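Long-range contact in DnaJ-like protein MG200 (Mycoplasma genitalium, PDB 4DCZ), which is of unknown molecular function but belongs to the terminal organelle and carries an EAGR box, a motif involved in mycoplasma motility: residues A48-T53 and W64-Y69. Residues are numbered along the deposited sequence; the frame is centred on the assembly and turned at random.
Sequences ALVGDT and WSWKGY
W64 lays its indole against the backbone of V50 and G51, and it has the largest buried area of any residue here. The evidence is two CH-pi contacts on one ring face. V50 CA stands 4.2 Å from the centroid of the W64 five-membered ring, 21° off the normal. G51 CA lies 3.9 Å from the centroid of the W64 six-membered ring, 25° off the normal. G51 N sits over the same face, displaced toward the rim. The bond from CA to CB of W64 points toward the loop, and chi1 sets CG anti to the backbone N. At the ring's edge, D52 O lies in plane, 3.6 Å from W64 CZ2.

The W66 indole extends the apolar surface. L49 CB meets it in plane at the edge, 3.8 Å from W66 CZ3, while V50 CG2 touches W66 CH2 at 3.8 Å, the side chains of V50 and W66 crossing at about a right angle. V50 thereby contacts both tryptophans, its CG1 lying near W64 CG. Between the two indoles, W64 NE1 stands 3.3 Å above the W66 ring plane, toward its rim.

The one hydrogen bond across the segments runs from K67 NZ to T53 O, with a C=O...N angle of 175°; the lysine chain bends at chi3 on its way there. A type II turn, L49 to D52, shapes the loop, closed by D52 N to L49 O, with G51 at positive phi. D52 is salt-bridged to R54.

Both segments belong to the EAGR box. F58 and W46 meet W64 and W66 edge-to-face, respectively, and W76 packs on L49 and W66. The contact therefore fastens the loop between helix 43-47 and strand 56-58 to strand 64-70, the middle strand of the antiparallel sheet, flanked by 56-58 and 76-78.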
loop_
_atom_site.group_PDB
_atom_site.type_symbol
_atom_site.label_atom_id
_atom_site.label_comp_id
_atom_site.label_asym_id
_atom_site.label_seq_id
_atom_site.Cartn_x
_atom_site.Cartn_y
_atom_site.Cartn_z
ATOM N N ALA A 48 4.834 10.007 8.568
ATOM C CA ALA A 48 5.056 11.414 8.246
ATOM C C ALA A 48 3.712 12.018 7.801
ATOM O O ALA A 48 3.412 13.201 8.051
ATOM C CB ALA A 48 6.143 11.572 7.190
ATOM N N LEU A 49 2.879 11.185 7.209
ATOM C CA LEU A 49 1.644 11.646 6.634
ATOM C C LEU A 49 0.467 11.650 7.617
ATOM O O LEU A 49 -0.559 12.284 7.335
ATOM C CB LEU A 49 1.243 10.773 5.446
ATOM C CG LEU A 49 2.296 10.492 4.376
ATOM C CD1 LEU A 49 1.783 9.371 3.461
ATOM C CD2 LEU A 49 2.624 11.731 3.575
ATOM N N VAL A 50 0.582 10.952 8.744
ATOM C CA VAL A 50 -0.517 10.966 9.715
ATOM C C VAL A 50 -0.822 12.407 10.151
ATOM O O VAL A 50 0.076 13.196 10.416
ATOM C CB VAL A 50 -0.213 10.082 10.936
ATOM C CG1 VAL A 50 -1.270 10.229 11.959
ATOM C CG2 VAL A 50 -0.126 8.652 10.502
ATOM N N GLY A 51 -2.096 12.754 10.182
ATOM C CA GLY A 51 -2.515 14.069 10.649
ATOM C C GLY A 51 -2.545 15.140 9.571
ATOM O O GLY A 51 -2.904 16.292 9.848
ATOM N N ASP A 52 -2.175 14.763 8.348
ATOM C CA ASP A 52 -1.989 15.731 7.288
ATOM C C ASP A 52 -3.147 15.480 6.389
ATOM O O ASP A 52 -3.213 14.449 5.755
ATOM C CB ASP A 52 -0.658 15.501 6.578
ATOM C CG ASP A 52 -0.486 16.343 5.300
ATOM O OD1 ASP A 52 -1.489 16.881 4.754
ATOM O OD2 ASP A 52 0.679 16.404 4.804
ATOM N N THR A 53 -4.057 16.439 6.322
ATOM C CA THR A 53 -5.373 16.160 5.791
ATOM C C THR A 53 -5.364 16.040 4.261
ATOM O O THR A 53 -6.391 15.692 3.661
ATOM C CB THR A 53 -6.360 17.222 6.241
ATOM O OG1 THR A 53 -5.844 18.473 5.819
ATOM C CG2 THR A 53 -6.548 17.208 7.785
ATOM N N TRP A 64 -7.434 7.726 12.559
ATOM C CA TRP A 64 -6.953 8.227 11.289
ATOM C C TRP A 64 -7.343 7.259 10.157
ATOM O O TRP A 64 -7.174 6.065 10.307
ATOM C CB TRP A 64 -5.445 8.431 11.345
ATOM C CG TRP A 64 -4.907 9.047 10.134
ATOM C CD1 TRP A 64 -4.191 8.424 9.196
ATOM C CD2 TRP A 64 -5.063 10.401 9.692
ATOM N NE1 TRP A 64 -3.856 9.299 8.193
ATOM C CE2 TRP A 64 -4.391 10.521 8.470
ATOM C CE3 TRP A 64 -5.693 11.523 10.219
ATOM C CZ2 TRP A 64 -4.320 11.711 7.747
ATOM C CZ3 TRP A 64 -5.641 12.721 9.499
ATOM C CH2 TRP A 64 -4.942 12.809 8.279
ATOM N N SER A 65 -7.902 7.767 9.061
ATOM C CA SER A 65 -8.231 6.943 7.907
ATOM C C SER A 65 -7.573 7.570 6.747
ATOM O O SER A 65 -7.404 8.778 6.715
ATOM C CB SER A 65 -9.720 6.920 7.608
ATOM O OG SER A 65 -10.451 6.613 8.768
ATOM N N TRP A 66 -7.268 6.756 5.756
ATOM C CA TRP A 66 -6.373 7.165 4.689
ATOM C C TRP A 66 -7.122 7.407 3.416
ATOM O O TRP A 66 -8.036 6.679 3.133
ATOM C CB TRP A 66 -5.373 6.052 4.413
ATOM C CG TRP A 66 -4.421 5.829 5.516
ATOM C CD1 TRP A 66 -4.447 4.823 6.454
ATOM C CD2 TRP A 66 -3.285 6.635 5.816
ATOM N NE1 TRP A 66 -3.364 4.968 7.305
ATOM C CE2 TRP A 66 -2.650 6.074 6.926
ATOM C CE3 TRP A 66 -2.760 7.787 5.256
ATOM C CZ2 TRP A 66 -1.533 6.615 7.474
ATOM C CZ3 TRP A 66 -1.611 8.328 5.798
ATOM C CH2 TRP A 66 -1.009 7.740 6.887
ATOM N N LYS A 67 -6.683 8.382 2.625
ATOM C CA LYS A 67 -7.296 8.622 1.331
ATOM C C LYS A 67 -6.513 7.964 0.150
ATOM O O LYS A 67 -6.947 8.005 -1.041
ATOM C CB LYS A 67 -7.483 10.132 1.138
ATOM C CG LYS A 67 -8.542 10.747 2.054
ATOM C CD LYS A 67 -8.905 12.219 1.667
ATOM C CE LYS A 67 -8.304 13.312 2.591
ATOM N NZ LYS A 67 -8.955 14.681 2.416
ATOM N N GLY A 68 -5.393 7.333 0.485
ATOM C CA GLY A 68 -4.611 6.632 -0.517
ATOM C C GLY A 68 -3.685 5.604 0.110
ATOM O O GLY A 68 -3.942 5.139 1.222
ATOM N N TYR A 69 -2.605 5.257 -0.601
ATOM C CA TYR A 69 -1.586 4.307 -0.111
ATOM C C TYR A 69 -0.360 4.263 -1.006
ATOM O O TYR A 69 -0.375 4.697 -2.169
ATOM C CB TYR A 69 -2.163 2.898 -0.061
ATOM C CG TYR A 69 -2.670 2.440 -1.383
ATOM C CD1 TYR A 69 -1.902 1.669 -2.191
ATOM C CD2 TYR A 69 -3.908 2.827 -1.842
ATOM C CE1 TYR A 69 -2.375 1.251 -3.455
ATOM C CE2 TYR A 69 -4.405 2.407 -3.102
ATOM C CZ TYR A 69 -3.612 1.637 -3.891
ATOM O OH TYR A 69 -4.026 1.224 -5.089
#